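Local coordinates for peptide chain release factor subunit 1 (Methanosarcina mazei, PDB 3IR9), which probably directs termination of translation at all three stop codons as an archaeal class 1 release factor, here represented by its C-terminal domain, at residues V63-E75 / V139-N151. Sequence-based numbering, arbitrary orientation.
Sequences VDVLLLSEDLRAE and VSTDFDEGSQLMN
Selenomethionine Met-150 reaches from helix 144-151 over the end of strand 66-69, where its CB sits 3.3 Å from Ser-69 OG; a serine is small enough to lie beneath the helix. With CG anti to the backbone N (chi1 180°) and a bend at chi2, the Met-150 chain carries SE past Ser-69 CB to within 4.0 Å of Leu-72 CD2. The preceding residue, branched Leu-149, lays CD2 against the strand backbone, 3.8 Å from Ser-69 N, while its CD1 meets Leu-67 CB; Ala-157 borders both leucines. Parallel pairing ties the backbones: Val-139 N donates to Leu-68 O (2.9 Å), and Glu-70 N to Val-139 O (2.7 Å) from above the carbonyl plane. Glu-70, long and polar at an exposed position, runs extended alongside Ser-140. In the type I turn from Ser-69 to Leu-72, Asp-71 crosses Thr-141 at about a right angle, though its carboxylate is modelled doubtfully close. With an alanine in place of Asp-71, Thr-141 would probably be less covered, lacking the carboxylate across it. In this eRF1 domain 3, inner strand 63-69 thus meets edge strand 135-139 and the following helix, nearly perpendicular to it (88°): apolar side chains bury the helix face, leaving charged groups at the solvent-facing turn.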
ATOM      1  N   VAL A  63      -1.454   6.994 -30.990  1.00 68.01           N
ATOM      2  CA  VAL A  63      -1.650   6.000 -29.938  1.00141.90           C
ATOM      3  C   VAL A  63      -3.117   5.834 -29.545  1.00 56.33           C
ATOM      4  O   VAL A  63      -3.753   6.759 -29.036  1.00 56.53           O
ATOM      5  CB  VAL A  63      -0.770   6.295 -28.697  1.00 55.11           C
ATOM      6  CG1 VAL A  63      -1.302   5.572 -27.464  1.00 37.34           C
ATOM      7  CG2 VAL A  63       0.675   5.904 -28.985  1.00 47.72           C
ATOM      8  N   ASP A  64      -3.645   4.643 -29.801  1.00 52.89           N
ATOM      9  CA  ASP A  64      -5.001   4.305 -29.405  1.00 45.44           C
ATOM     10  C   ASP A  64      -5.050   3.963 -27.923  1.00 80.66           C
ATOM     11  O   ASP A  64      -5.883   4.499 -27.188  1.00 48.04           O
ATOM     12  CB  ASP A  64      -5.531   3.129 -30.227  1.00127.34           C
ATOM     13  CG  ASP A  64      -6.997   2.855 -29.965  1.00 99.09           C
ATOM     14  OD1 ASP A  64      -7.713   3.802 -29.563  1.00 50.61           O
ATOM     15  OD2 ASP A  64      -7.429   1.699 -30.160  1.00 85.83           O
ATOM     16  N   VAL A  65      -4.152   3.071 -27.497  1.00129.99           N
ATOM     17  CA  VAL A  65      -4.052   2.646 -26.098  1.00 39.18           C
ATOM     18  C   VAL A  65      -2.617   2.760 -25.570  1.00 44.75           C
ATOM     19  O   VAL A  65      -1.680   2.254 -26.187  1.00 71.24           O
ATOM     20  CB  VAL A  65      -4.506   1.182 -25.912  1.00 93.01           C
ATOM     21  CG1 VAL A  65      -4.402   0.784 -24.452  1.00 44.15           C
ATOM     22  CG2 VAL A  65      -5.924   0.982 -26.420  1.00 66.62           C
ATOM     23  N   LEU A  66      -2.454   3.419 -24.423  1.00 59.07           N
ATOM     24  CA  LEU A  66      -1.137   3.599 -23.810  1.00 46.34           C
ATOM     25  C   LEU A  66      -0.960   2.731 -22.565  1.00 50.85           C
ATOM     26  O   LEU A  66      -1.810   2.731 -21.677  1.00 69.35           O
ATOM     27  CB  LEU A  66      -0.917   5.069 -23.450  1.00 52.04           C
ATOM     28  CG  LEU A  66       0.351   5.434 -22.676  1.00 48.06           C
ATOM     29  CD1 LEU A  66       1.619   5.124 -23.480  1.00 35.37           C
ATOM     30  CD2 LEU A  66       0.298   6.902 -22.269  1.00 34.25           C
ATOM     31  N   LEU A  67       0.148   1.998 -22.500  1.00 51.21           N
ATOM     32  CA  LEU A  67       0.416   1.120 -21.361  1.00 39.96           C
ATOM     33  C   LEU A  67       1.661   1.530 -20.563  1.00 33.06           C
ATOM     34  O   LEU A  67       2.758   1.640 -21.110  1.00 63.13           O
ATOM     35  CB  LEU A  67       0.518  -0.343 -21.812  1.00 59.13           C
ATOM     36  CG  LEU A  67      -0.720  -0.917 -22.512  1.00 70.09           C
ATOM     37  CD1 LEU A  67      -0.577  -0.841 -24.026  1.00 60.09           C
ATOM     38  CD2 LEU A  67      -0.968  -2.352 -22.089  1.00 45.51           C
ATOM     39  N   LEU A  68       1.471   1.751 -19.263  1.00 78.96           N
ATOM     40  CA  LEU A  68       2.543   2.159 -18.353  1.00 52.61           C
ATOM     41  C   LEU A  68       2.574   1.237 -17.124  1.00 63.04           C
ATOM     42  O   LEU A  68       1.534   0.967 -16.524  1.00 81.90           O
ATOM     43  CB  LEU A  68       2.338   3.618 -17.915  1.00 57.80           C
ATOM     44  CG  LEU A  68       1.943   4.652 -18.984  1.00 45.63           C
ATOM     45  CD1 LEU A  68       1.734   6.035 -18.387  1.00 52.11           C
ATOM     46  CD2 LEU A  68       2.978   4.713 -20.100  1.00149.71           C
ATOM     47  N   SER A  69       3.753   0.742 -16.753  1.00 64.56           N
ATOM     48  CA  SER A  69       3.862  -0.111 -15.567  1.00 83.20           C
ATOM     49  C   SER A  69       3.696   0.713 -14.298  1.00 57.53           C
ATOM     50  O   SER A  69       4.004   1.903 -14.271  1.00 99.74           O
ATOM     51  CB  SER A  69       5.197  -0.865 -15.531  1.00 73.93           C
ATOM     52  OG  SER A  69       5.198  -1.862 -14.520  1.00 63.30           O
ATOM     53  N   GLU A  70       3.207   0.070 -13.245  1.00121.80           N
ATOM     54  CA  GLU A  70       3.018   0.729 -11.962  1.00 93.03           C
ATOM     55  C   GLU A  70       4.376   0.894 -11.274  1.00 45.57           C
ATOM     56  O   GLU A  70       4.455   1.306 -10.118  1.00 97.69           O
ATOM     57  CB  GLU A  70       2.064  -0.104 -11.099  1.00126.23           C
ATOM     58  CG  GLU A  70       1.338   0.640  -9.985  1.00149.99           C
ATOM     59  CD  GLU A  70       0.287  -0.230  -9.306  1.00141.49           C
ATOM     60  OE1 GLU A  70      -0.675  -0.645  -9.986  1.00118.99           O
ATOM     61  OE2 GLU A  70       0.422  -0.505  -8.095  1.00 77.11           O
ATOM     62  N   ASP A  71       5.445   0.582 -12.003  1.00 54.12           N
ATOM     63  CA  ASP A  71       6.788   0.589 -11.432  1.00 85.32           C
ATOM     64  C   ASP A  71       7.752   1.588 -12.061  1.00 62.12           C
ATOM     65  O   ASP A  71       8.917   1.664 -11.664  1.00 56.68           O
ATOM     66  CB  ASP A  71       7.388  -0.808 -11.528  1.00 34.89           C
ATOM     67  CG  ASP A  71       6.769  -1.765 -10.546  1.00 64.70           C
ATOM     68  OD1 ASP A  71       5.795  -1.367  -9.873  1.00 68.25           O
ATOM     69  OD2 ASP A  71       7.262  -2.907 -10.445  1.00 83.53           O
ATOM     70  N   LEU A  72       7.267   2.341 -13.041  1.00 62.12           N
ATOM     71  CA  LEU A  72       8.091   3.317 -13.745  1.00 74.75           C
ATOM     72  C   LEU A  72       8.717   4.317 -12.792  1.00133.01           C
ATOM     73  O   LEU A  72       8.040   5.217 -12.287  1.00 85.27           O
ATOM     74  CB  LEU A  72       7.256   4.085 -14.761  1.00 84.60           C
ATOM     75  CG  LEU A  72       6.596   3.283 -15.872  1.00 81.96           C
ATOM     76  CD1 LEU A  72       5.629   4.183 -16.609  1.00 54.35           C
ATOM     77  CD2 LEU A  72       7.644   2.707 -16.812  1.00 59.15           C
ATOM     78  N   ARG A  73      10.014   4.172 -12.561  1.00 83.92           N
ATOM     79  CA  ARG A  73      10.729   5.101 -11.704  1.00113.76           C
ATOM     80  C   ARG A  73      11.715   5.922 -12.530  1.00 90.33           C
ATOM     81  O   ARG A  73      12.892   5.585 -12.605  1.00103.31           O
ATOM     82  CB  ARG A  73      11.441   4.340 -10.582  1.00 93.05           C
ATOM     83  CG  ARG A  73      10.494   3.549  -9.685  1.00 56.94           C
ATOM     84  CD  ARG A  73       9.299   4.411  -9.277  1.00102.78           C
ATOM     85  NE  ARG A  73       8.585   3.919  -8.097  1.00135.41           N
ATOM     86  CZ  ARG A  73       7.310   3.532  -8.084  1.00 66.16           C
ATOM     87  NH1 ARG A  73       6.580   3.568  -9.192  1.00 76.43           N
ATOM     88  NH2 ARG A  73       6.758   3.111  -6.956  1.00 64.11           N
ATOM     89  N   ALA A  74      11.225   6.995 -13.151  1.00 54.18           N
ATOM     90  CA  ALA A  74      12.057   7.808 -14.043  1.00 93.13           C
ATOM     91  C   ALA A  74      11.432   9.158 -14.401  1.00 65.49           C
ATOM     92  O   ALA A  74      10.235   9.242 -14.674  1.00 68.43           O
ATOM     93  CB  ALA A  74      12.378   7.027 -15.313  1.00 52.86           C
ATOM     94  N   GLU A  75      12.250  10.209 -14.414  1.00 75.54           N
ATOM     95  CA  GLU A  75      11.769  11.542 -14.764  1.00 61.80           C
ATOM     96  C   GLU A  75      12.330  12.014 -16.100  1.00 57.86           C
ATOM     97  O   GLU A  75      13.396  11.578 -16.534  1.00 64.00           O
ATOM     98  CB  GLU A  75      12.152  12.567 -13.694  1.00 60.95           C
ATOM     99  CG  GLU A  75      12.307  12.021 -12.296  1.00 67.43           C
ATOM    100  CD  GLU A  75      12.813  13.078 -11.337  1.00 73.38           C
ATOM    101  OE1 GLU A  75      14.028  13.092 -11.042  1.00 81.63           O
ATOM    102  OE2 GLU A  75      11.996  13.915 -10.898  1.00169.00           O
ATOM    103  N   VAL A 139      -0.564  -0.589 -15.222  1.00 54.23           N
ATOM    104  CA  VAL A 139      -0.352  -2.015 -15.028  1.00 45.48           C
ATOM    105  C   VAL A 139       0.503  -2.313 -13.801  1.00 96.90           C
ATOM    106  O   VAL A 139       1.720  -2.135 -13.824  1.00109.92           O
ATOM    107  CB  VAL A 139       0.283  -2.667 -16.271  1.00 70.67           C
ATOM    108  CG1 VAL A 139       0.571  -4.116 -15.999  1.00 62.96           C
ATOM    109  CG2 VAL A 139      -0.632  -2.537 -17.475  1.00 45.95           C
ATOM    110  N   SER A 140      -0.143  -2.773 -12.732  1.00151.45           N
ATOM    111  CA  SER A 140       0.568  -3.143 -11.519  1.00 95.38           C
ATOM    112  C   SER A 140       1.587  -4.214 -11.856  1.00 44.59           C
ATOM    113  O   SER A 140       1.403  -4.994 -12.788  1.00 62.70           O
ATOM    114  CB  SER A 140      -0.391  -3.673 -10.456  1.00 92.33           C
ATOM    115  OG  SER A 140      -0.653  -5.048 -10.668  1.00 66.38           O
ATOM    116  N   THR A 141       2.664  -4.237 -11.085  1.00 50.48           N
ATOM    117  CA  THR A 141       3.736  -5.191 -11.284  1.00 34.25           C
ATOM    118  C   THR A 141       3.442  -6.479 -10.528  1.00 91.27           C
ATOM    119  O   THR A 141       4.245  -6.931  -9.710  1.00157.40           O
ATOM    120  CB  THR A 141       5.046  -4.617 -10.757  1.00 62.45           C
ATOM    121  OG1 THR A 141       6.091  -5.587 -10.899  1.00138.49           O
ATOM    122  CG2 THR A 141       4.892  -4.241  -9.278  1.00 67.74           C
ATOM    123  N   ASP A 142       2.282  -7.070 -10.793  1.00 73.38           N
ATOM    124  CA  ASP A 142       1.879  -8.269 -10.069  1.00 88.28           C
ATOM    125  C   ASP A 142       1.739  -9.480 -10.993  1.00118.49           C
ATOM    126  O   ASP A 142       2.604 -10.359 -11.004  1.00 89.18           O
ATOM    127  CB  ASP A 142       0.589  -8.019  -9.286  1.00 52.35           C
ATOM    128  CG  ASP A 142       0.710  -6.851  -8.313  1.00112.77           C
ATOM    129  OD1 ASP A 142       1.818  -6.292  -8.173  1.00102.24           O
ATOM    130  OD2 ASP A 142      -0.308  -6.489  -7.684  1.00 71.08           O
ATOM    131  N   PHE A 143       0.657  -9.527 -11.768  1.00 68.28           N
ATOM    132  CA  PHE A 143       0.462 -10.623 -12.717  1.00 56.24           C
ATOM    133  C   PHE A 143       1.575 -10.627 -13.756  1.00 52.62           C
ATOM    134  O   PHE A 143       2.147  -9.581 -14.065  1.00 94.73           O
ATOM    135  CB  PHE A 143      -0.913 -10.546 -13.388  1.00 64.41           C
ATOM    136  CG  PHE A 143      -1.162  -9.265 -14.129  1.00 61.91           C
ATOM    137  CD1 PHE A 143      -1.303  -8.067 -13.445  1.00118.90           C
ATOM    138  CD2 PHE A 143      -1.276  -9.260 -15.508  1.00 97.41           C
ATOM    139  CE1 PHE A 143      -1.536  -6.886 -14.126  1.00 55.11           C
ATOM    140  CE2 PHE A 143      -1.513  -8.085 -16.193  1.00 62.96           C
ATOM    141  CZ  PHE A 143      -1.643  -6.898 -15.502  1.00 56.61           C
ATOM    142  N   ASP A 144       1.897 -11.802 -14.284  1.00 48.45           N
ATOM    143  CA  ASP A 144       3.080 -11.931 -15.123  1.00135.68           C
ATOM    144  C   ASP A 144       3.039 -10.881 -16.221  1.00 60.41           C
ATOM    145  O   ASP A 144       4.009 -10.163 -16.445  1.00 73.22           O
ATOM    146  CB  ASP A 144       3.186 -13.338 -15.722  1.00143.18           C
ATOM    147  CG  ASP A 144       4.618 -13.720 -16.069  1.00128.55           C
ATOM    148  OD1 ASP A 144       5.544 -13.262 -15.364  1.00111.23           O
ATOM    149  OD2 ASP A 144       4.819 -14.480 -17.040  1.00 77.31           O
ATOM    150  N   GLU A 145       1.898 -10.790 -16.891  1.00110.72           N
ATOM    151  CA  GLU A 145       1.707  -9.834 -17.966  1.00 55.31           C
ATOM    152  C   GLU A 145       2.215  -8.466 -17.536  1.00 57.26           C
ATOM    153  O   GLU A 145       3.068  -7.872 -18.194  1.00 48.69           O
ATOM    154  CB  GLU A 145       0.226  -9.762 -18.342  1.00 53.04           C
ATOM    155  CG  GLU A 145      -0.422 -11.114 -18.664  1.00 91.77           C
ATOM    156  CD  GLU A 145      -0.688 -11.974 -17.432  1.00 70.85           C
ATOM    157  OE1 GLU A 145       0.251 -12.615 -16.916  1.00 83.36           O
ATOM    158  OE2 GLU A 145      -1.851 -12.026 -16.987  1.00 81.05           O
ATOM    159  N   GLY A 146       1.694  -7.980 -16.413  1.00 66.96           N
ATOM    160  CA  GLY A 146       2.094  -6.694 -15.871  1.00121.13           C
ATOM    161  C   GLY A 146       3.521  -6.677 -15.367  1.00 87.55           C
ATOM    162  O   GLY A 146       4.119  -5.616 -15.141  1.00 71.96           O
ATOM    163  N   SER A 147       4.069  -7.870 -15.185  1.00 58.90           N
ATOM    164  CA  SER A 147       5.459  -8.011 -14.793  1.00 66.92           C
ATOM    165  C   SER A 147       6.353  -7.897 -16.026  1.00 77.35           C
ATOM    166  O   SER A 147       7.274  -7.083 -16.062  1.00 78.48           O
ATOM    167  CB  SER A 147       5.680  -9.342 -14.077  1.00 72.21           C
ATOM    168  OG  SER A 147       6.649  -9.198 -13.056  1.00 69.64           O
ATOM    169  N   GLN A 148       6.066  -8.703 -17.043  1.00 89.11           N
ATOM    170  CA  GLN A 148       6.807  -8.629 -18.296  1.00 66.59           C
ATOM    171  C   GLN A 148       6.757  -7.222 -18.878  1.00100.72           C
ATOM    172  O   GLN A 148       7.746  -6.733 -19.420  1.00 74.93           O
ATOM    173  CB  GLN A 148       6.273  -9.646 -19.306  1.00 62.03           C
ATOM    174  CG  GLN A 148       6.475 -11.093 -18.872  1.00144.24           C
ATOM    175  CD  GLN A 148       6.600 -12.051 -20.044  1.00163.19           C
ATOM    176  OE1 GLN A 148       5.914 -11.906 -21.057  1.00176.35           O
ATOM    177  NE2 GLN A 148       7.484 -13.038 -19.911  1.00 98.67           N
ATOM    178  N   LEU A 149       5.604  -6.571 -18.756  1.00 81.07           N
ATOM    179  CA  LEU A 149       5.457  -5.200 -19.231  1.00 91.99           C
ATOM    180  C   LEU A 149       6.653  -4.352 -18.808  1.00 79.76           C
ATOM    181  O   LEU A 149       7.254  -3.661 -19.633  1.00 66.00           O
ATOM    182  CB  LEU A 149       4.163  -4.569 -18.711  1.00 53.94           C
ATOM    183  CG  LEU A 149       3.816  -3.212 -19.334  1.00 58.52           C
ATOM    184  CD1 LEU A 149       3.370  -3.380 -20.785  1.00 37.69           C
ATOM    185  CD2 LEU A 149       2.754  -2.488 -18.528  1.00 44.17           C
HETATM  186  N   MSE A 150       7.000  -4.412 -17.524  1.00 75.68           N
HETATM  187  CA  MSE A 150       8.125  -3.641 -17.000  1.00 70.30           C
HETATM  188  C   MSE A 150       9.463  -4.324 -17.291  1.00 99.87           C
HETATM  189  O   MSE A 150      10.463  -3.658 -17.576  1.00 82.25           O
HETATM  190  CB  MSE A 150       7.959  -3.371 -15.496  1.00 50.47           C
HETATM  191  CG  MSE A 150       9.109  -2.575 -14.869  1.00122.02           C
HETATM  192 SE   MSE A 150       9.146  -0.653 -15.291  0.78120.75          SE
HETATM  193  CE  MSE A 150      10.992  -0.240 -14.793  1.00125.60           C
ATOM    194  N   ASN A 151       9.474  -5.652 -17.227  1.00 98.54           N
ATOM    195  CA  ASN A 151      10.694  -6.424 -17.460  1.00127.31           C
ATOM    196  C   ASN A 151      11.267  -6.190 -18.853  1.00130.52           C
ATOM    197  O   ASN A 151      12.398  -5.727 -19.014  1.00 63.73           O
ATOM    198  CB  ASN A 151      10.432  -7.921 -17.262  1.00 82.36           C
ATOM    199  CG  ASN A 151       9.896  -8.242 -15.879  1.00118.83           C
ATOM    200  OD1 ASN A 151      10.096  -7.480 -14.932  1.00132.08           O
ATOM    201  ND2 ASN A 151       9.210  -9.376 -15.757  1.00 81.34           N
TER